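Adhesin/invasin TibA autotransporter (Escherichia coli, PDB 4Q1Q) mediates adhesion to and invasion of human intestinal epithelial cells and bacterial aggregation, this chain being a heptosylated, beta-helical fragment of its passenger domain. Local coordinates at residues A[55-60]-A[76-81]; A[159-164]-A[176-181]; A[254-259]-A[273-278]. All blocks are in the same frame, centred on the assembly; numbering follows the deposited sequence.

Interaction 1: residues A[55-60]-A[76-81]. With 289 (D-glycero-alpha-D-manno-heptopyranose), chain V; 289 (D-glycero-alpha-D-manno-heptopyranose), chain B.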
loop_
_atom_site.group_PDB
_atom_site.type_symbol
_atom_site.label_atom_id
_atom_site.label_comp_id
_atom_site.label_asym_id
_atom_site.label_seq_id
_atom_site.Cartn_x
_atom_site.Cartn_y
_atom_site.Cartn_z
ATOM N N SER A 55 -18.570 -0.303 13.210
ATOM C CA SER A 55 -17.857 -0.165 14.477
ATOM C C SER A 55 -17.498 -1.503 15.124
ATOM O O SER A 55 -17.425 -1.619 16.351
ATOM C CB SER A 55 -18.691 0.656 15.465
ATOM O OG SER A 55 -19.111 1.909 14.942
ATOM N N THR A 56 -17.280 -2.514 14.290
ATOM C CA THR A 56 -16.930 -3.828 14.800
ATOM C C THR A 56 -15.502 -3.803 15.302
ATOM O O THR A 56 -14.634 -3.278 14.603
ATOM C CB THR A 56 -17.034 -4.877 13.701
ATOM O OG1 THR A 56 -18.318 -4.778 13.078
ATOM C CG2 THR A 56 -16.868 -6.256 14.281
ATOM N N THR A 57 -15.296 -4.313 16.515
ATOM C CA THR A 57 -13.964 -4.499 17.088
ATOM C C THR A 57 -13.551 -5.965 16.931
ATOM O O THR A 57 -14.298 -6.865 17.305
ATOM C CB THR A 57 -13.932 -4.030 18.561
ATOM O OG1 THR A 57 -13.645 -2.623 18.630
ATOM C CG2 THR A 57 -12.886 -4.780 19.365
ATOM N N ILE A 58 -12.377 -6.218 16.365
ATOM C CA ILE A 58 -11.934 -7.585 16.066
ATOM C C ILE A 58 -10.668 -7.896 16.854
ATOM O O ILE A 58 -9.618 -7.285 16.622
ATOM C CB ILE A 58 -11.625 -7.811 14.572
ATOM C CG1 ILE A 58 -12.751 -7.269 13.690
ATOM C CG2 ILE A 58 -11.419 -9.291 14.292
ATOM C CD1 ILE A 58 -12.512 -7.393 12.202
ATOM N N ASN A 59 -10.794 -8.836 17.786
ATOM C CA ASN A 59 -9.692 -9.196 18.679
ATOM C C ASN A 59 -9.137 -10.590 18.370
ATOM O O ASN A 59 -9.692 -11.342 17.568
ATOM C CB ASN A 59 -10.104 -9.100 20.159
ATOM C CG ASN A 59 -10.516 -7.696 20.580
ATOM O OD1 ASN A 59 -9.775 -6.733 20.388
ATOM N ND2 ASN A 59 -11.698 -7.571 21.177
ATOM N N ILE A 60 -8.023 -10.907 19.024
ATOM C CA ILE A 60 -7.234 -12.117 18.788
ATOM C C ILE A 60 -8.108 -13.319 18.474
ATOM O O ILE A 60 -9.020 -13.654 19.224
ATOM C CB ILE A 60 -6.287 -12.446 19.971
ATOM C CG1 ILE A 60 -5.588 -13.791 19.743
ATOM C CG2 ILE A 60 -7.017 -12.441 21.310
ATOM C CD1 ILE A 60 -4.169 -13.818 20.269
ATOM N N THR A 76 -12.433 -2.216 13.507
ATOM C CA THR A 76 -11.109 -1.958 14.064
ATOM C C THR A 76 -10.443 -3.292 14.441
ATOM O O THR A 76 -10.966 -4.074 15.239
ATOM C CB THR A 76 -11.188 -0.926 15.220
ATOM O OG1 THR A 76 -9.885 -0.683 15.764
ATOM C CG2 THR A 76 -12.066 -1.419 16.353
ATOM N N ILE A 77 -9.270 -3.564 13.872
ATOM C CA ILE A 77 -8.669 -4.898 13.968
ATOM C C ILE A 77 -7.496 -4.881 14.938
ATOM O O ILE A 77 -6.597 -4.046 14.817
ATOM C CB ILE A 77 -8.177 -5.408 12.597
ATOM C CG1 ILE A 77 -9.159 -4.976 11.507
ATOM C CG2 ILE A 77 -7.976 -6.924 12.594
ATOM C CD1 ILE A 77 -8.693 -5.320 10.109
ATOM N N ASN A 78 -7.506 -5.795 15.908
ATOM C CA ASN A 78 -6.427 -5.868 16.897
ATOM C C ASN A 78 -5.642 -7.178 16.873
ATOM O O ASN A 78 -6.102 -8.167 16.294
ATOM C CB ASN A 78 -6.990 -5.626 18.301
ATOM C CG ASN A 78 -7.437 -4.192 18.496
ATOM O OD1 ASN A 78 -6.623 -3.269 18.453
ATOM N ND2 ASN A 78 -8.731 -3.994 18.701
ATOM N N SER A 79 -4.478 -7.135 17.518
ATOM C CA SER A 79 -3.552 -8.250 17.760
ATOM C C SER A 79 -4.230 -9.586 17.523
ATOM O O SER A 79 -5.107 -9.981 18.271
ATOM C CB SER A 79 -2.967 -8.152 19.181
ATOM O OG SER A 79 -2.127 -9.207 19.663
ATOM N N GLY A 80 -3.892 -10.245 16.423
ATOM C CA GLY A 80 -4.349 -11.603 16.146
ATOM C C GLY A 80 -5.728 -11.706 15.542
ATOM O O GLY A 80 -6.206 -12.807 15.287
ATOM N N GLY A 81 -6.381 -10.579 15.289
ATOM C CA GLY A 81 -7.633 -10.616 14.537
ATOM C C GLY A 81 -7.521 -10.396 13.037
ATOM O O GLY A 81 -6.530 -9.843 12.548
HETATM O O7 289 V . 2.116 -14.029 19.564
HETATM C C7 289 V . 1.597 -12.740 19.912
HETATM C C6 289 V . 0.393 -12.422 19.034
HETATM O O6 289 V . -0.700 -13.272 19.400
HETATM C C5 289 V . -0.029 -10.967 19.186
HETATM O O5 289 V . -0.670 -10.783 20.447
HETATM C C1 289 V . -1.195 -9.464 20.595
HETATM C C2 289 V . -0.051 -8.458 20.576
HETATM O O2 289 V . 0.801 -8.682 21.705
HETATM C C3 289 V . 0.761 -8.592 19.295
HETATM O O3 289 V . 1.932 -7.771 19.377
HETATM C C4 289 V . 1.177 -10.040 19.083
HETATM O O4 289 V . 1.777 -10.177 17.790
HETATM O O7 289 B . -15.682 2.889 20.505
HETATM C C7 289 B . -16.011 2.629 19.134
HETATM C C6 289 B . -17.447 3.039 18.806
HETATM O O6 289 B . -17.785 4.253 19.487
HETATM C C5 289 B . -17.695 3.221 17.313
HETATM O O5 289 B . -19.067 2.923 17.047
HETATM C C1 289 B . -19.390 2.961 15.653
HETATM C C2 289 B . -19.221 4.337 15.010
HETATM O O2 289 B . -20.242 5.260 15.406
HETATM C C3 289 B . -17.827 4.857 15.354
HETATM O O3 289 B . -17.779 6.256 15.050
HETATM C C4 289 B . -17.413 4.633 16.808
HETATM O O4 289 B . -16.011 4.892 16.900
#
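Thr-57 and Ile-58 run in parallel register beside Thr-76 and Ile-77, held by three backbone hydrogen bonds. Thr-76 N reaches Thr-56 O at 2.7 Å, Thr-76 O receives Ile-58 N, and Ile-58 O receives Asn-78 N. On one face the threonines lie side by side. With OG1 anti to its own backbone N (chi1 180°), Thr-76 has its CG2 between the backbone N and the carbonyl carbon, from where it comes to a tight 3.0 Å from Thr-57 OG1, best read with caution. The other face carries the isoleucines, where Ile-58 CD1 rests 4.2 Å from Ile-77 CG1, while Ile-58 CG2 packs on Gly-81 CA.

Beyond the strands, Asn-59 and Asn-78 point the same way with their amide planes only 18° apart. Asn-78 ND2 gives a weak hydrogen bond to Asn-59 OD1 at 3.4 Å; Asn-59 ND2 and Asn-78 OD1 bind Asn-40 and Asn-97 respectively, so the amides form a row with one asparagine per coil. A type II turn from Asn-78 to Gly-81, closed by Gly-81 N on Asn-78 O, brings Ser-79 O to 3.1 Å from Ile-60 CA. This turn also presents Ser-79, whose OG is covalently linked to C1 of one heptose (chain V), and Ile-60 CD1 lies 3.6 Å from O6 of that sugar. At the far end Ser-55 OG carries a second heptose (chain B).

The two coils are successive ones of the solenoid: strand 57-58 also pairs in parallel with strand 38-39, and strand 76-77 with strand 95-96, while Thr-56 and Ile-58 meet Gln-64 of strand 63-66.

Interaction 2: residues A[159-164]-A[176-181]. With 289 (D-glycero-alpha-D-manno-heptopyranose), chain P; 289 (D-glycero-alpha-D-manno-heptopyranose), chain O; 289 (D-glycero-alpha-D-manno-heptopyranose), chain N.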
loop_
_atom_site.group_PDB
_atom_site.type_symbol
_atom_site.label_atom_id
_atom_site.label_comp_id
_atom_site.label_asym_id
_atom_site.label_seq_id
_atom_site.Cartn_x
_atom_site.Cartn_y
_atom_site.Cartn_z
ATOM N N GLN A 159 5.538 0.035 2.234
ATOM C CA GLN A 159 4.673 -0.616 1.268
ATOM C C GLN A 159 5.519 -1.619 0.487
ATOM O O GLN A 159 6.601 -1.269 0.014
ATOM C CB GLN A 159 4.073 0.441 0.336
ATOM C CG GLN A 159 3.231 -0.108 -0.798
ATOM C CD GLN A 159 2.811 0.959 -1.783
ATOM O OE1 GLN A 159 3.643 1.505 -2.511
ATOM N NE2 GLN A 159 1.520 1.274 -1.788
ATOM N N TYR A 160 5.035 -2.851 0.346
ATOM C CA TYR A 160 5.750 -3.847 -0.447
ATOM C C TYR A 160 4.945 -4.116 -1.700
ATOM O O TYR A 160 3.881 -4.722 -1.607
ATOM C CB TYR A 160 5.954 -5.155 0.320
ATOM C CG TYR A 160 6.819 -4.965 1.540
ATOM C CD1 TYR A 160 6.294 -4.386 2.688
ATOM C CD2 TYR A 160 8.172 -5.277 1.519
ATOM C CE1 TYR A 160 7.080 -4.169 3.799
ATOM C CE2 TYR A 160 8.969 -5.040 2.623
ATOM C CZ TYR A 160 8.412 -4.506 3.761
ATOM O OH TYR A 160 9.192 -4.275 4.863
ATOM N N VAL A 161 5.449 -3.679 -2.849
ATOM C CA VAL A 161 4.821 -4.048 -4.116
ATOM C C VAL A 161 5.558 -5.261 -4.685
ATOM O O VAL A 161 6.674 -5.172 -5.206
ATOM C CB VAL A 161 4.811 -2.861 -5.081
ATOM C CG1 VAL A 161 3.980 -3.168 -6.317
ATOM C CG2 VAL A 161 4.284 -1.630 -4.359
ATOM N N ARG A 162 4.928 -6.422 -4.551
ATOM C CA ARG A 162 5.579 -7.684 -4.897
ATOM C C ARG A 162 5.210 -8.141 -6.301
ATOM O O ARG A 162 4.491 -7.431 -7.016
ATOM C CB ARG A 162 5.241 -8.731 -3.826
ATOM C CG ARG A 162 5.801 -8.318 -2.468
ATOM C CD ARG A 162 6.252 -9.505 -1.638
ATOM N NE ARG A 162 7.107 -9.099 -0.531
ATOM C CZ ARG A 162 6.939 -9.502 0.725
ATOM N NH1 ARG A 162 5.921 -10.291 1.048
ATOM N NH2 ARG A 162 7.781 -9.087 1.659
ATOM N N ASP A 163 5.712 -9.307 -6.696
ATOM C CA ASP A 163 5.504 -9.820 -8.052
ATOM C C ASP A 163 4.029 -9.706 -8.418
ATOM O O ASP A 163 3.190 -10.152 -7.655
ATOM C CB ASP A 163 6.011 -11.275 -8.166
ATOM C CG ASP A 163 6.044 -11.816 -9.601
ATOM O OD1 ASP A 163 5.997 -11.018 -10.564
ATOM O OD2 ASP A 163 6.137 -13.053 -9.800
ATOM N N GLY A 164 3.686 -9.118 -9.562
ATOM C CA GLY A 164 2.293 -8.942 -9.958
ATOM C C GLY A 164 1.522 -7.903 -9.157
ATOM O O GLY A 164 0.317 -7.750 -9.332
ATOM N N GLY A 176 9.149 7.506 4.890
ATOM C CA GLY A 176 8.215 6.545 4.294
ATOM C C GLY A 176 8.934 5.780 3.199
ATOM O O GLY A 176 9.768 6.362 2.516
ATOM N N ARG A 177 8.653 4.490 3.034
ATOM C CA ARG A 177 9.399 3.706 2.050
ATOM C C ARG A 177 8.480 2.826 1.227
ATOM O O ARG A 177 7.577 2.178 1.758
ATOM C CB ARG A 177 10.465 2.821 2.719
ATOM C CG ARG A 177 11.634 3.613 3.296
ATOM C CD ARG A 177 12.573 2.691 4.065
ATOM N NE ARG A 177 12.031 2.267 5.356
ATOM C CZ ARG A 177 12.529 1.292 6.112
ATOM N NH1 ARG A 177 13.564 0.575 5.708
ATOM N NH2 ARG A 177 11.977 0.999 7.282
ATOM N N GLN A 178 8.816 2.770 -0.061
ATOM C CA GLN A 178 8.142 1.927 -1.024
ATOM C C GLN A 178 9.171 0.965 -1.584
ATOM O O GLN A 178 10.227 1.426 -2.012
ATOM C CB GLN A 178 7.560 2.796 -2.140
ATOM C CG GLN A 178 6.696 2.017 -3.111
ATOM C CD GLN A 178 6.226 2.841 -4.301
ATOM O OE1 GLN A 178 6.963 3.669 -4.834
ATOM N NE2 GLN A 178 4.979 2.650 -4.700
ATOM N N PHE A 179 8.883 -0.334 -1.513
ATOM C CA PHE A 179 9.735 -1.355 -2.110
ATOM C C PHE A 179 9.055 -2.047 -3.280
ATOM O O PHE A 179 8.052 -2.745 -3.132
ATOM C CB PHE A 179 10.139 -2.444 -1.119
ATOM C CG PHE A 179 10.753 -1.902 0.131
ATOM C CD1 PHE A 179 11.983 -1.286 0.089
ATOM C CD2 PHE A 179 10.090 -2.002 1.343
ATOM C CE1 PHE A 179 12.553 -0.798 1.243
ATOM C CE2 PHE A 179 10.668 -1.530 2.501
ATOM C CZ PHE A 179 11.898 -0.913 2.450
ATOM N N VAL A 180 9.642 -1.883 -4.456
ATOM C CA VAL A 180 9.042 -2.484 -5.631
ATOM C C VAL A 180 10.002 -3.579 -6.069
ATOM O O VAL A 180 11.152 -3.315 -6.426
ATOM C CB VAL A 180 8.775 -1.438 -6.731
ATOM C CG1 VAL A 180 7.886 -2.016 -7.822
ATOM C CG2 VAL A 180 8.175 -0.174 -6.130
ATOM N N SER A 181 9.507 -4.811 -6.010
ATOM C CA SER A 181 10.271 -5.999 -6.337
ATOM C C SER A 181 10.037 -6.391 -7.781
ATOM O O SER A 181 9.200 -5.790 -8.460
ATOM C CB SER A 181 9.852 -7.172 -5.457
ATOM O OG SER A 181 10.019 -6.851 -4.092
HETATM O O7 289 P . 14.547 -8.513 -4.000
HETATM C C7 289 P . 14.265 -9.709 -3.271
HETATM C C6 289 P . 12.748 -9.840 -3.175
HETATM O O6 289 P . 12.443 -10.811 -2.162
HETATM C C5 289 P . 12.048 -8.496 -2.945
HETATM O O5 289 P . 10.684 -8.815 -3.224
HETATM C C1 289 P . 9.801 -7.701 -3.124
HETATM C C2 289 P . 9.742 -7.334 -1.647
HETATM O O2 289 P . 9.451 -8.447 -0.805
HETATM C C3 289 P . 11.114 -6.786 -1.293
HETATM O O3 289 P . 11.119 -6.433 0.089
HETATM C C4 289 P . 12.187 -7.829 -1.577
HETATM O O4 289 P . 13.373 -7.045 -1.459
HETATM O O7 289 O . 0.972 -11.082 -12.740
HETATM C C7 289 O . 0.309 -12.329 -12.974
HETATM C C6 289 O . -0.110 -12.937 -11.640
HETATM O O6 289 O . -0.602 -14.266 -11.854
HETATM C C5 289 O . 1.051 -12.981 -10.655
HETATM O O5 289 O . 0.790 -14.229 -9.628
HETATM C C1 289 O . 1.447 -13.934 -8.372
HETATM C C2 289 O . 2.938 -13.722 -8.659
HETATM O O2 289 O . 3.715 -14.540 -7.777
HETATM C C3 289 O . 3.304 -14.048 -10.113
HETATM O O3 289 O . 3.836 -15.377 -10.171
HETATM C C4 289 O . 2.160 -13.925 -11.130
HETATM O O4 289 O . 2.691 -13.461 -12.376
HETATM O O7 289 N . -0.521 -14.172 -1.766
HETATM C C7 289 N . 0.093 -13.636 -0.589
HETATM C C6 289 N . 1.333 -12.827 -0.955
HETATM O O6 289 N . 2.494 -13.414 -0.357
HETATM C C5 289 N . 1.563 -12.678 -2.464
HETATM O O5 289 N . 2.859 -12.089 -2.606
HETATM C C1 289 N . 3.008 -11.572 -3.931
HETATM C C2 289 N . 3.377 -12.741 -4.827
HETATM O O2 289 N . 4.635 -13.209 -4.334
HETATM C C3 289 N . 2.187 -13.710 -4.780
HETATM O O3 289 N . 2.596 -14.981 -5.313
HETATM C C4 289 N . 1.503 -13.879 -3.413
HETATM O O4 289 N . 0.121 -14.134 -3.700
#
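The Tyr-160 ring receives Phe-179 CD2 over one face, 3.5 Å above the plane and displaced toward the rim, while O3 of a heptose (chain P) lies in plane at its edge. The two rings pair obliquely, their planes 40° apart and centroids separated by 5.2 Å; Arg-177 NH1 lies at the edge of the Phe-179 ring. The heptose is covalently attached to Ser-181 OG, and its O2 approaches the edge of the Arg-162 guanidinium. Arg-162 NE hydrogen-bonds to O2, although the modelled 2.4 Å is doubtfully short.

On the other face Gln-159 and Gln-178 run side by side, each with CG anti to its backbone N (chi1 175° and -173°). Gln-178 NE2 donates to Gln-159 OE1 at 2.8 Å, and Gln-159 NE2 is taken by Gln-140, so the amides link three coils, Gln-178 OE1 having a weak bond to Thr-189. Val-161 CB meets Val-180 CG1 at 4.2 Å beside them. Four parallel-sheet bonds, from Gln-159 N to Arg-177 O through to Ser-181 N to Val-161 O, fix this register.

The aromatic row continues both ways, Tyr-160 stacking with Phe-141 and Phe-179 meeting Tyr-198, while Gln-178 packs on Met-197 and Val-180 on Leu-199 of strand 196-200.

Interaction 3: residues A[254-259]-A[273-278]. With 289 (D-glycero-alpha-D-manno-heptopyranose), chain C.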
loop_
_atom_site.group_PDB
_atom_site.type_symbol
_atom_site.label_atom_id
_atom_site.label_comp_id
_atom_site.label_asym_id
_atom_site.label_seq_id
_atom_site.Cartn_x
_atom_site.Cartn_y
_atom_site.Cartn_z
ATOM N N GLN A 254 22.262 10.568 -10.089
ATOM C CA GLN A 254 23.562 9.964 -9.833
ATOM C C GLN A 254 23.619 8.517 -10.283
ATOM O O GLN A 254 22.827 7.669 -9.867
ATOM C CB GLN A 254 23.814 10.047 -8.343
ATOM C CG GLN A 254 25.243 9.707 -7.965
ATOM C CD GLN A 254 25.479 9.989 -6.500
ATOM O OE1 GLN A 254 24.609 10.494 -5.784
ATOM N NE2 GLN A 254 26.659 9.628 -6.040
ATOM N N VAL A 255 24.565 8.236 -11.170
ATOM C CA VAL A 255 24.670 6.906 -11.747
ATOM C C VAL A 255 25.973 6.261 -11.280
ATOM O O VAL A 255 27.056 6.782 -11.510
ATOM C CB VAL A 255 24.606 6.982 -13.282
ATOM C CG1 VAL A 255 24.611 5.602 -13.928
ATOM C CG2 VAL A 255 23.358 7.752 -13.696
ATOM N N GLU A 256 25.874 5.140 -10.583
ATOM C CA GLU A 256 27.075 4.440 -10.145
ATOM C C GLU A 256 27.611 3.610 -11.295
ATOM O O GLU A 256 26.908 3.351 -12.274
ATOM C CB GLU A 256 26.794 3.479 -8.995
ATOM C CG GLU A 256 26.039 4.096 -7.838
ATOM C CD GLU A 256 26.955 4.882 -6.918
ATOM O OE1 GLU A 256 26.463 5.377 -5.880
ATOM O OE2 GLU A 256 28.160 4.987 -7.239
ATOM N N ALA A 257 28.870 3.203 -11.178
ATOM C CA ALA A 257 29.514 2.463 -12.251
ATOM C C ALA A 257 28.676 1.232 -12.542
ATOM O O ALA A 257 28.230 0.560 -11.617
ATOM C CB ALA A 257 30.945 2.100 -11.882
ATOM N N GLY A 258 28.424 0.975 -13.823
ATOM C CA GLY A 258 27.548 -0.124 -14.218
ATOM C C GLY A 258 26.047 0.124 -14.174
ATOM O O GLY A 258 25.292 -0.797 -14.504
ATOM N N GLY A 259 25.590 1.299 -13.736
ATOM C CA GLY A 259 24.172 1.638 -13.822
ATOM C C GLY A 259 23.945 2.246 -15.193
ATOM O O GLY A 259 24.935 2.585 -15.826
ATOM N N ILE A 273 25.799 13.019 -12.321
ATOM C CA ILE A 273 27.033 12.411 -11.854
ATOM C C ILE A 273 27.198 11.021 -12.436
ATOM O O ILE A 273 26.303 10.187 -12.303
ATOM C CB ILE A 273 27.012 12.250 -10.331
ATOM C CG1 ILE A 273 26.775 13.616 -9.702
ATOM C CG2 ILE A 273 28.338 11.678 -9.842
ATOM C CD1 ILE A 273 26.648 13.593 -8.189
ATOM N N THR A 274 28.318 10.768 -13.102
ATOM C CA THR A 274 28.534 9.449 -13.689
ATOM C C THR A 274 29.864 8.928 -13.174
ATOM O O THR A 274 30.714 9.730 -12.780
ATOM C CB THR A 274 28.601 9.482 -15.225
ATOM O OG1 THR A 274 29.601 10.429 -15.608
ATOM C CG2 THR A 274 27.255 9.879 -15.826
ATOM N N ASN A 275 30.026 7.610 -13.207
ATOM C CA ASN A 275 31.245 6.939 -12.765
ATOM C C ASN A 275 31.885 5.979 -13.769
ATOM O O ASN A 275 32.765 5.189 -13.423
ATOM C CB ASN A 275 30.976 6.232 -11.437
ATOM C CG ASN A 275 30.513 7.218 -10.387
ATOM O OD1 ASN A 275 29.327 7.501 -10.236
ATOM N ND2 ASN A 275 31.474 7.859 -9.762
ATOM N N THR A 276 31.489 6.157 -15.019
ATOM C CA THR A 276 31.844 5.363 -16.182
ATOM C C THR A 276 31.500 6.271 -17.371
ATOM O O THR A 276 30.590 7.086 -17.266
ATOM C CB THR A 276 30.949 4.108 -16.219
ATOM O OG1 THR A 276 31.493 3.093 -15.368
ATOM C CG2 THR A 276 30.766 3.594 -17.641
ATOM N N SER A 277 32.128 6.139 -18.531
ATOM C CA SER A 277 31.825 7.061 -19.623
ATOM C C SER A 277 30.550 6.809 -20.426
ATOM O O SER A 277 30.009 7.722 -21.048
ATOM C CB SER A 277 32.966 7.059 -20.637
ATOM O OG SER A 277 33.054 5.771 -21.217
ATOM N N ALA A 278 30.106 5.570 -20.546
ATOM C CA ALA A 278 28.935 5.349 -21.403
ATOM C C ALA A 278 27.691 5.157 -20.528
ATOM O O ALA A 278 26.821 4.333 -20.807
ATOM C CB ALA A 278 29.188 4.183 -22.353
HETATM O O7 289 C . 35.955 8.371 -21.716
HETATM C C7 289 C . 36.929 7.314 -21.706
HETATM C C6 289 C . 36.561 6.211 -22.684
HETATM O O6 289 C . 37.726 5.405 -22.876
HETATM C C5 289 C . 35.381 5.418 -22.128
HETATM O O5 289 C . 34.256 6.144 -22.615
HETATM C C1 289 C . 32.971 5.528 -22.499
HETATM C C2 289 C . 33.048 4.259 -23.341
HETATM O O2 289 C . 33.508 4.516 -24.674
HETATM C C3 289 C . 33.983 3.360 -22.540
HETATM O O3 289 C . 33.909 2.039 -23.077
HETATM C C4 289 C . 35.386 3.949 -22.530
HETATM O O4 289 C . 36.206 3.306 -21.551
HETATM O O HOH W 1 28.270 5.688 -13.950
#
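Val-255 and Asn-275 are joined through a single water, which donates to Val-255 O at 2.9 Å and accepts from Asn-275 N at 2.7 Å. The site lies at the C-terminal end of the modelled part of the parallel beta-helix, where the last pair of adjacent coils in this face runs out of regular strand. Val-255 O and Asn-275 N are themselves 3.5 Å apart, and the water bridges the two backbones where the direct strand bonding stops.

Just before this point the pairing is still regular. Val-255 N donates to Ile-273 O at 2.8 Å, in an almost straight bond (168°), and Gln-254 sits in parallel register with Ile-273. The side chains of these two residues point the same way. Gln-254 is extended, with CG anti to the backbone N (chi1 -169°), and lays CG 3.9 Å from Ile-273 CB; its CD approaches Ile-273 CD1. The contact is made by CG and the amide carbon of the glutamine alongside the isoleucine.

Past the strand, Glu-256 and Asn-275 also lie side by side, with carboxylate and amide planes 20° apart. The carboxylate is held from the preceding coil, where His-235 NE2 hydrogen-bonds to Glu-256 OE1. Glu-256 opens a type II turn that ends at Gly-259, closed by Gly-259 N on Glu-256 O, and Gly-258 occupies it with positive phi. Val-255, buried on the inner side, packs against Val-280 as the loop after strand 271-273 folds back, and that loop carries a heptose bonded to Ser-277 OG.

Ala-257, in the turn, meets the start of that loop, at Asn-275 and Thr-276: Asn-275 CB lies near Ala-257 N, and Thr-276 OG1, weakly bonded to Asn-275 O, stands 3.7 Å from Ala-257 CB.

The three contacts follow one another along the beta-helix, each joining a coil to the next. Centres of interactions 1 and 2 are about 26 Å apart, those of interactions 2 and 3 about 25 Å, and those of interactions 1 and 3, on opposite sides of the chain's centre, about 50 Å; none touches another. Interactions 2 and 3 lie on the same parallel face of the beta-helix, whereas interaction 1 uses another. No catalytic site is involved. The common element is the heptose: Ser-55 and Ser-79 in interaction 1, Ser-181 in interaction 2 and Ser-277 in interaction 3 carry sugars, distributing glycans along the length of the solenoid.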